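PDB 5LQ7: virulence protein vsdE from Salmonella enterica, which is a type of cysteine hydrolase, an effector that suppresses host immune responses and contributes to Salmonella virulence. Local coordinates for residues A[44-49]-A[89-94]; A[63-68]-A[81-86]. The protein carries 5 engineered substitutions. All coordinates share one frame; numbering follows the deposited sequence.

Contact 1: A[44-49]-A[89-94]; sequences KERILY and HRQDIL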
ATOM      1  N   LYS A  44      -6.159  -0.900  20.370  1.00 44.89           N
ATOM      2  CA  LYS A  44      -7.402  -1.192  21.078  1.00 48.24           C
ATOM      3  C   LYS A  44      -8.251  -2.226  20.334  1.00 50.25           C
ATOM      4  O   LYS A  44      -8.462  -2.112  19.119  1.00 49.44           O
ATOM      5  CB  LYS A  44      -8.222   0.095  21.280  1.00 49.27           C
ATOM      6  CG  LYS A  44      -9.322  -0.004  22.342  1.00 56.93           C
ATOM      7  CD  LYS A  44      -9.002  -1.004  23.485  1.00 62.14           C
ATOM      8  CE  LYS A  44     -10.132  -1.156  24.504  1.00 60.57           C
ATOM      9  NZ  LYS A  44     -11.399  -1.649  23.869  1.00 64.04           N
ATOM     10  N   GLU A  45      -8.697  -3.259  21.043  1.00 50.88           N
ATOM     11  CA  GLU A  45      -9.563  -4.284  20.436  1.00 52.88           C
ATOM     12  C   GLU A  45     -10.919  -3.720  20.001  1.00 50.65           C
ATOM     13  O   GLU A  45     -11.686  -3.139  20.801  1.00 46.29           O
ATOM     14  CB  GLU A  45      -9.758  -5.496  21.355  1.00 59.78           C
ATOM     15  CG  GLU A  45      -8.819  -6.654  21.029  1.00 63.68           C
ATOM     16  CD  GLU A  45      -9.446  -8.004  21.366  1.00 71.72           C
ATOM     17  OE1 GLU A  45      -9.768  -8.777  20.431  1.00 69.39           O
ATOM     18  OE2 GLU A  45      -9.656  -8.285  22.576  1.00 72.46           O
ATOM     19  N   ARG A  46     -11.178  -3.858  18.704  1.00 42.96           N
ATOM     20  CA  ARG A  46     -12.365  -3.302  18.098  1.00 39.93           C
ATOM     21  C   ARG A  46     -12.933  -4.351  17.186  1.00 32.67           C
ATOM     22  O   ARG A  46     -12.277  -5.345  16.902  1.00 32.31           O
ATOM     23  CB  ARG A  46     -12.035  -2.040  17.293  1.00 36.11           C
ATOM     24  CG  ARG A  46     -11.614  -0.861  18.133  1.00 37.14           C
ATOM     25  CD  ARG A  46     -10.709   0.033  17.320  1.00 37.82           C
ATOM     26  NE  ARG A  46      -9.423  -0.634  17.060  1.00 37.04           N
ATOM     27  CZ  ARG A  46      -8.585  -0.295  16.083  1.00 32.51           C
ATOM     28  NH1 ARG A  46      -8.890   0.693  15.252  1.00 30.15           N
ATOM     29  NH2 ARG A  46      -7.456  -0.964  15.927  1.00 28.86           N
ATOM     30  N   ILE A  47     -14.153  -4.106  16.726  1.00 31.90           N
ATOM     31  CA  ILE A  47     -14.780  -4.956  15.740  1.00 32.73           C
ATOM     32  C   ILE A  47     -13.900  -5.009  14.468  1.00 31.03           C
ATOM     33  O   ILE A  47     -13.467  -3.980  13.964  1.00 34.31           O
ATOM     34  CB  ILE A  47     -16.213  -4.467  15.396  1.00 35.73           C
ATOM     35  CG1 ILE A  47     -17.086  -4.418  16.673  1.00 38.24           C
ATOM     36  CG2 ILE A  47     -16.864  -5.377  14.362  1.00 34.63           C
ATOM     37  CD1 ILE A  47     -18.395  -3.654  16.464  1.00 39.62           C
ATOM     38  N   LEU A  48     -13.605  -6.216  14.013  1.00 26.42           N
ATOM     39  CA  LEU A  48     -12.876  -6.417  12.780  1.00 24.98           C
ATOM     40  C   LEU A  48     -13.730  -6.097  11.562  1.00 26.38           C
ATOM     41  O   LEU A  48     -14.968  -6.218  11.577  1.00 25.32           O
ATOM     42  CB  LEU A  48     -12.380  -7.891  12.673  1.00 26.36           C
ATOM     43  CG  LEU A  48     -11.288  -8.307  13.678  1.00 32.60           C
ATOM     44  CD1 LEU A  48     -10.987  -9.790  13.546  1.00 33.62           C
ATOM     45  CD2 LEU A  48     -10.027  -7.498  13.480  1.00 30.88           C
ATOM     46  N   TYR A  49     -13.063  -5.720  10.471  1.00 18.01           N
ATOM     47  CA  TYR A  49     -13.688  -5.779   9.190  1.00 16.24           C
ATOM     48  C   TYR A  49     -14.047  -7.234   8.875  1.00 16.76           C
ATOM     49  O   TYR A  49     -13.336  -8.146   9.311  1.00 17.76           O
ATOM     50  CB  TYR A  49     -12.770  -5.208   8.103  1.00 14.50           C
ATOM     51  CG  TYR A  49     -12.638  -3.749   8.168  1.00 14.87           C
ATOM     52  CD1 TYR A  49     -13.584  -2.924   7.541  1.00 17.11           C
ATOM     53  CD2 TYR A  49     -11.580  -3.145   8.854  1.00 16.82           C
ATOM     54  CE1 TYR A  49     -13.461  -1.528   7.581  1.00 19.93           C
ATOM     55  CE2 TYR A  49     -11.454  -1.763   8.897  1.00 17.12           C
ATOM     56  CZ  TYR A  49     -12.391  -0.967   8.268  1.00 18.96           C
ATOM     57  OH  TYR A  49     -12.319   0.427   8.328  1.00 22.16           O
ATOM     58  N   HIS A  89      -4.822  -7.837   8.430  1.00 10.83           N
ATOM     59  CA  HIS A  89      -5.329  -8.074   9.799  1.00 15.56           C
ATOM     60  C   HIS A  89      -6.781  -7.734   9.960  1.00 16.85           C
ATOM     61  O   HIS A  89      -7.307  -7.870  11.060  1.00 16.21           O
ATOM     62  CB  HIS A  89      -4.490  -7.270  10.775  1.00 15.75           C
ATOM     63  CG  HIS A  89      -3.110  -7.803  10.903  1.00 17.00           C
ATOM     64  ND1 HIS A  89      -2.819  -9.019  11.521  1.00 22.46           N
ATOM     65  CD2 HIS A  89      -1.930  -7.338  10.437  1.00 18.06           C
ATOM     66  CE1 HIS A  89      -1.514  -9.242  11.442  1.00 21.94           C
ATOM     67  NE2 HIS A  89      -0.959  -8.244  10.788  1.00 23.07           N
ATOM     68  N   ARG A  90      -7.424  -7.290   8.871  1.00 13.41           N
ATOM     69  CA  ARG A  90      -8.803  -6.859   8.879  1.00 12.88           C
ATOM     70  C   ARG A  90      -9.116  -5.858   9.952  1.00 16.93           C
ATOM     71  O   ARG A  90     -10.199  -5.898  10.594  1.00 16.00           O
ATOM     72  CB  ARG A  90      -9.744  -8.096   8.970  1.00 14.80           C
ATOM     73  CG  ARG A  90      -9.705  -8.980   7.748  1.00 16.47           C
ATOM     74  CD  ARG A  90     -10.314  -8.263   6.554  1.00 19.85           C
ATOM     75  NE  ARG A  90     -10.670  -9.158   5.472  1.00 21.62           N
ATOM     76  CZ  ARG A  90      -9.875  -9.489   4.460  1.00 22.82           C
ATOM     77  NH1 ARG A  90      -8.615  -9.059   4.398  1.00 22.26           N
ATOM     78  NH2 ARG A  90     -10.331 -10.255   3.499  1.00 23.17           N
ATOM     79  N   GLN A  91      -8.208  -4.904  10.159  1.00 14.10           N
ATOM     80  CA  GLN A  91      -8.373  -3.897  11.184  1.00 14.06           C
ATOM     81  C   GLN A  91      -7.614  -2.618  10.869  1.00 15.00           C
ATOM     82  O   GLN A  91      -6.525  -2.667  10.274  1.00 13.84           O
ATOM     83  CB  GLN A  91      -7.911  -4.427  12.574  1.00 19.46           C
ATOM     84  CG  GLN A  91      -8.279  -3.492  13.714  1.00 21.38           C
ATOM     85  CD  GLN A  91      -9.800  -3.128  13.780  1.00 29.41           C
ATOM     86  OE1 GLN A  91     -10.312  -2.238  13.066  1.00 21.93           O
ATOM     87  NE2 GLN A  91     -10.538  -3.853  14.627  1.00 30.34           N
ATOM     88  N   ASP A  92      -8.172  -1.509  11.303  1.00 14.29           N
ATOM     89  CA  ASP A  92      -7.547  -0.197  11.174  1.00 14.92           C
ATOM     90  C   ASP A  92      -6.523  -0.059  12.283  1.00 17.35           C
ATOM     91  O   ASP A  92      -6.846   0.399  13.359  1.00 19.68           O
ATOM     92  CB  ASP A  92      -8.606   0.901  11.246  1.00 16.70           C
ATOM     93  CG  ASP A  92      -9.511   0.967  10.013  1.00 21.49           C
ATOM     94  OD1 ASP A  92      -9.063   0.639   8.907  1.00 18.04           O
ATOM     95  OD2 ASP A  92     -10.680   1.402  10.136  1.00 27.36           O
ATOM     96  N   ILE A  93      -5.293  -0.497  12.025  1.00 13.53           N
ATOM     97  CA  ILE A  93      -4.217  -0.467  13.023  1.00 14.19           C
ATOM     98  C   ILE A  93      -3.209   0.645  12.732  1.00 15.21           C
ATOM     99  O   ILE A  93      -2.969   1.486  13.574  1.00 15.73           O
ATOM    100  CB  ILE A  93      -3.517  -1.812  13.132  1.00 16.65           C
ATOM    101  CG1 ILE A  93      -4.541  -2.889  13.526  1.00 16.20           C
ATOM    102  CG2 ILE A  93      -2.332  -1.743  14.095  1.00 15.33           C
ATOM    103  CD1 ILE A  93      -4.005  -4.275  13.531  1.00 19.68           C
ATOM    104  N   LEU A  94      -2.586   0.575  11.562  1.00 11.48           N
ATOM    105  CA  LEU A  94      -1.552   1.557  11.160  1.00 12.52           C
ATOM    106  C   LEU A  94      -2.106   2.733  10.368  1.00 12.93           C
ATOM    107  O   LEU A  94      -3.017   2.603   9.536  1.00 12.31           O
ATOM    108  CB  LEU A  94      -0.512   0.829  10.316  1.00 11.34           C
ATOM    109  CG  LEU A  94       0.186  -0.381  10.900  1.00 13.56           C
ATOM    110  CD1 LEU A  94       1.237  -0.935   9.924  1.00 13.52           C
ATOM    111  CD2 LEU A  94       0.826  -0.032  12.230  1.00 15.83           C
TER

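Contact 2: A[63-68]-A[81-86]; sequences RYVNNT and ACLHYN. With NA (sodium ion), chain D.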
ATOM      1  N   ARG A  63      -9.211   5.602   3.778  1.00 14.32           N
ATOM      2  CA  ARG A  63      -9.348   6.882   4.471  1.00 14.48           C
ATOM      3  C   ARG A  63      -8.635   6.872   5.805  1.00 14.80           C
ATOM      4  O   ARG A  63      -8.001   7.845   6.194  1.00 16.50           O
ATOM      5  CB  ARG A  63     -10.815   7.257   4.657  1.00 16.11           C
ATOM      6  CG  ARG A  63     -11.468   7.757   3.376  1.00 21.37           C
ATOM      7  CD  ARG A  63     -12.996   7.823   3.525  1.00 26.95           C
ATOM      8  NE  ARG A  63     -13.618   8.275   2.259  1.00 35.76           N
ATOM      9  CZ  ARG A  63     -14.927   8.285   2.027  1.00 45.61           C
ATOM     10  NH1 ARG A  63     -15.779   7.833   2.947  1.00 50.32           N
ATOM     11  NH2 ARG A  63     -15.387   8.709   0.858  1.00 55.65           N
ATOM     12  N   TYR A  64      -8.691   5.753   6.489  1.00 13.78           N
ATOM     13  CA  TYR A  64      -8.055   5.601   7.792  1.00 13.36           C
ATOM     14  C   TYR A  64      -6.532   5.748   7.738  1.00 13.92           C
ATOM     15  O   TYR A  64      -5.945   6.427   8.565  1.00 12.92           O
ATOM     16  CB  TYR A  64      -8.399   4.240   8.417  1.00 13.99           C
ATOM     17  CG  TYR A  64      -7.772   4.062   9.779  1.00 13.14           C
ATOM     18  CD1 TYR A  64      -8.419   4.548  10.932  1.00 18.64           C
ATOM     19  CD2 TYR A  64      -6.526   3.472   9.942  1.00 13.27           C
ATOM     20  CE1 TYR A  64      -7.841   4.407  12.195  1.00 17.41           C
ATOM     21  CE2 TYR A  64      -5.926   3.370  11.191  1.00 14.96           C
ATOM     22  CZ  TYR A  64      -6.603   3.840  12.313  1.00 16.91           C
ATOM     23  OH  TYR A  64      -6.027   3.700  13.561  1.00 18.27           O
ATOM     24  N   VAL A  65      -5.889   5.093   6.785  1.00 11.87           N
ATOM     25  CA  VAL A  65      -4.429   5.109   6.768  1.00 12.88           C
ATOM     26  C   VAL A  65      -3.842   6.480   6.506  1.00 12.68           C
ATOM     27  O   VAL A  65      -2.715   6.793   6.901  1.00 13.39           O
ATOM     28  CB  VAL A  65      -3.842   4.073   5.757  1.00 14.18           C
ATOM     29  CG1 VAL A  65      -4.253   2.701   6.126  1.00 15.80           C
ATOM     30  CG2 VAL A  65      -4.175   4.431   4.330  1.00 16.28           C
ATOM     31  N   ASN A  66      -4.571   7.296   5.747  1.00 11.46           N
ATOM     32  CA  ASN A  66      -4.056   8.587   5.379  1.00 13.70           C
ATOM     33  C   ASN A  66      -4.605   9.584   6.402  1.00 16.11           C
ATOM     34  O   ASN A  66      -5.703  10.078   6.243  1.00 15.22           O
ATOM     35  CB  ASN A  66      -4.427   8.967   3.947  1.00 15.32           C
ATOM     36  CG  ASN A  66      -3.711  10.219   3.459  1.00 15.91           C
ATOM     37  OD1 ASN A  66      -3.230  11.034   4.262  1.00 18.50           O
ATOM     38  ND2 ASN A  66      -3.570  10.351   2.129  1.00 14.03           N
ATOM     39  N   ASN A  67      -3.786   9.848   7.408  1.00 15.40           N
ATOM     40  CA  ASN A  67      -4.145  10.792   8.486  1.00 20.35           C
ATOM     41  C   ASN A  67      -3.231  12.000   8.399  1.00 19.87           C
ATOM     42  O   ASN A  67      -2.853  12.584   9.430  1.00 20.72           O
ATOM     43  CB  ASN A  67      -4.015  10.085   9.832  1.00 22.38           C
ATOM     44  CG  ASN A  67      -4.615  10.876  10.958  1.00 26.06           C
ATOM     45  OD1 ASN A  67      -5.586  11.605  10.774  1.00 29.50           O
ATOM     46  ND2 ASN A  67      -4.049  10.736  12.115  1.00 32.99           N
ATOM     47  N   THR A  68      -2.820  12.339   7.184  1.00 19.78           N
ATOM     48  CA  THR A  68      -1.863  13.435   6.980  1.00 21.69           C
ATOM     49  C   THR A  68      -2.578  14.746   7.281  1.00 23.83           C
ATOM     50  O   THR A  68      -3.806  14.844   7.195  1.00 22.73           O
ATOM     51  CB  THR A  68      -1.303  13.480   5.548  1.00 19.37           C
ATOM     52  OG1 THR A  68      -2.376  13.560   4.588  1.00 21.59           O
ATOM     53  CG2 THR A  68      -0.470  12.198   5.288  1.00 19.84           C
ATOM     54  N   ALA A  81       1.914   0.389   2.368  1.00  9.71           N
ATOM     55  CA  ALA A  81       2.334  -0.704   3.277  1.00  9.70           C
ATOM     56  C   ALA A  81       1.401  -0.765   4.480  1.00  8.61           C
ATOM     57  O   ALA A  81       0.959  -1.870   4.867  1.00 10.01           O
ATOM     58  CB  ALA A  81       3.758  -0.560   3.717  1.00  9.55           C
ATOM     59  N   CYS A  82       1.088   0.391   5.070  1.00  9.92           N
ATOM     60  CA  CYS A  82       0.130   0.477   6.163  1.00 10.87           C
ATOM     61  C   CYS A  82      -1.203  -0.128   5.773  1.00 10.17           C
ATOM     62  O   CYS A  82      -1.814  -0.887   6.514  1.00  9.80           O
ATOM     63  CB  CYS A  82      -0.094   1.900   6.640  1.00 12.17           C
ATOM     64  SG  CYS A  82       1.309   2.652   7.479  1.00 15.90           S
ATOM     65  N   LEU A  83      -1.705   0.241   4.581  1.00  9.11           N
ATOM     66  CA  LEU A  83      -2.992  -0.234   4.143  1.00  8.71           C
ATOM     67  C   LEU A  83      -2.948  -1.725   3.921  1.00  9.35           C
ATOM     68  O   LEU A  83      -3.861  -2.459   4.289  1.00  8.32           O
ATOM     69  CB  LEU A  83      -3.440   0.497   2.874  1.00  9.44           C
ATOM     70  CG  LEU A  83      -4.779   0.135   2.268  1.00 10.95           C
ATOM     71  CD1 LEU A  83      -5.909   0.210   3.294  1.00 11.96           C
ATOM     72  CD2 LEU A  83      -5.087   1.012   1.072  1.00 12.41           C
ATOM     73  N   HIS A  84      -1.856  -2.210   3.328  1.00  8.05           N
ATOM     74  CA  HIS A  84      -1.715  -3.660   3.086  1.00  8.66           C
ATOM     75  C   HIS A  84      -1.756  -4.449   4.436  1.00 10.23           C
ATOM     76  O   HIS A  84      -2.361  -5.499   4.519  1.00  8.47           O
ATOM     77  CB  HIS A  84      -0.439  -3.945   2.390  1.00  8.61           C
ATOM     78  CG  HIS A  84      -0.291  -5.358   1.930  1.00  9.81           C
ATOM     79  ND1 HIS A  84      -1.032  -5.871   0.891  1.00  8.78           N
ATOM     80  CD2 HIS A  84       0.551  -6.347   2.326  1.00 10.69           C
ATOM     81  CE1 HIS A  84      -0.680  -7.122   0.684  1.00  9.50           C
ATOM     82  NE2 HIS A  84       0.256  -7.449   1.558  1.00 10.90           N
ATOM     83  N   TYR A  85      -1.075  -3.898   5.442  1.00  8.91           N
ATOM     84  CA  TYR A  85      -1.010  -4.486   6.755  1.00 10.30           C
ATOM     85  C   TYR A  85      -2.406  -4.514   7.399  1.00  9.29           C
ATOM     86  O   TYR A  85      -2.845  -5.545   7.900  1.00  9.71           O
ATOM     87  CB  TYR A  85      -0.037  -3.712   7.608  1.00  9.83           C
ATOM     88  CG  TYR A  85       0.101  -4.206   9.052  1.00 11.58           C
ATOM     89  CD1 TYR A  85      -0.754  -3.776  10.022  1.00 11.79           C
ATOM     90  CD2 TYR A  85       1.112  -5.055   9.379  1.00 14.14           C
ATOM     91  CE1 TYR A  85      -0.593  -4.201  11.358  1.00 13.91           C
ATOM     92  CE2 TYR A  85       1.293  -5.482  10.706  1.00 15.74           C
ATOM     93  CZ  TYR A  85       0.429  -5.036  11.662  1.00 15.48           C
ATOM     94  OH  TYR A  85       0.624  -5.448  12.988  1.00 21.84           O
ATOM     95  N   ASN A  86      -3.123  -3.412   7.300  1.00  8.99           N
ATOM     96  CA  ASN A  86      -4.454  -3.298   7.853  1.00  9.04           C
ATOM     97  C   ASN A  86      -5.407  -4.271   7.176  1.00  9.88           C
ATOM     98  O   ASN A  86      -6.233  -4.906   7.832  1.00 12.32           O
ATOM     99  CB  ASN A  86      -4.966  -1.878   7.756  1.00 10.36           C
ATOM    100  CG  ASN A  86      -4.232  -0.918   8.691  1.00 11.13           C
ATOM    101  OD1 ASN A  86      -3.444  -1.355   9.600  1.00 10.72           O
ATOM    102  ND2 ASN A  86      -4.521   0.365   8.558  1.00 11.28           N
TER
HETATM  103 NA    NA D 303      -3.141  15.594   3.643  1.00 22.21          NA
HETATM  104  O   HOH W   1      -5.309  15.565   4.512  1.00 35.19           O
HETATM  105  O   HOH W   2      -3.999  17.510   2.154  1.00 37.97           O
HETATM  106  O   HOH W   3      -3.656  14.248   1.735  1.00 28.09           O

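Contact 1: A[44-49]-A[89-94]
Tyr49 and Arg46 reach from the irregular loop 44-49 to the turn that follows helix 76-89. That helix ends in a Schellman motif at Arg90, and the chain then passes through an inverse gamma turn centred on Asp92. Tyr49 OH bonds to Asp92 OD2 at 2.6 Å, on the syn side but tilted out of the carboxylate plane. The ring and carboxylate planes stand 73° apart, the carboxylate at the ring edge. Tyr49 N bonds to Arg90 O, which holds the Tyr49 backbone beside the helix end.

Arg46 NH1 and NH2 both bond end-on to the backbone O of Asp92, which lies in the guanidinium plane; NH2 stands above the plane of that carbonyl. The Gln91 amide stacks over one face of this guanidinium, the two planes 17° apart. Gln91 NE2 bonds to Ile47 O at 3.0 Å, from above the carbonyl plane. Leu48 CD2 packs on Arg90 O at 3.3 Å.

Further out, the Arg90 guanidinium bonds to Gln51 O, Pro50 O and Ile87 O, tying the helix end to the chain after Tyr49. Gln91 folds back at chi2 (54°), and its OE1 accepts from Asp92 N at 2.9 Å. Lys44 O accepts from Arg46 NE at 2.7 Å.

Contact 2: A[63-68]-A[81-86]
Val65 carries the apolar part of this contact. Its CG1 lies 3.8 Å from Leu83 CA and 4.0 Å from Leu83 CB, and it also meets Cys82 CB at 4.3 Å. One methyl thus rests on the backbone and the first side-chain carbons of the opposite helix. CG1 is anti to the carbonyl carbon (chi1 -61°), which turns it onto that helix.

Asn86 adds polar atoms to the same face. Its ND2 comes within 3.4 Å of Val65 CG1 and 3.9 Å of Tyr64 CD2. Both are packing contacts. The Tyr64 and Asn86 side chains cross at about a right angle, with the ring and amide planes 61° apart. The polar ends have partners elsewhere: Asn86 ND2 gives a hydrogen bond to Leu94 O, and Tyr64 OH bonds to Glu42 OE1.

The contact is a small, buried helix-to-helix packing. It joins the last turn of helix 55-65 to the second half of helix 76-89, within a family placed in the CA clan of cysteine peptidases. No hydrogen bond crosses between the two segments.

Past the helix end the bonds are local. Asn66 forms an Asx turn: its OD1 accepts from Thr68 N, and Thr68 OG1 also donates to it at 2.7 Å. Both donors lie in the carbonyl plane. Asn66 ND2 bonds to Ser186 O.

Thr68 OG1 binds a sodium ion at 2.4 Å. Three waters and the backbone oxygens of Tyr69 and Tyr72 complete its shell. Water 1 also donates to Thr68 O.

Contact 1 and contact 2 have centres about 12 Å apart and touch each other. Along the chain the order is 44-49, 63-68, 81-86, 89-94, so both segments of contact 2 fall between those of contact 1. Helix 76-89 is shared: contact 2 uses its second half, and contact 1 the turn that follows it. The probable hydrogen bond from Gln91 N to Asn86 O, 3.1 Å, is probably part of the Schellman cap there. Contact 2 is buried, its centre about 8 Å from the centre of the chain. Contact 1 is only partly buried, its centre about 17 Å from the chain centre. Contact 1 lays loop 44-49 against the turn between helix 76-89 and strand 94-96, and contact 2 packs helix 55-65 on helix 76-89.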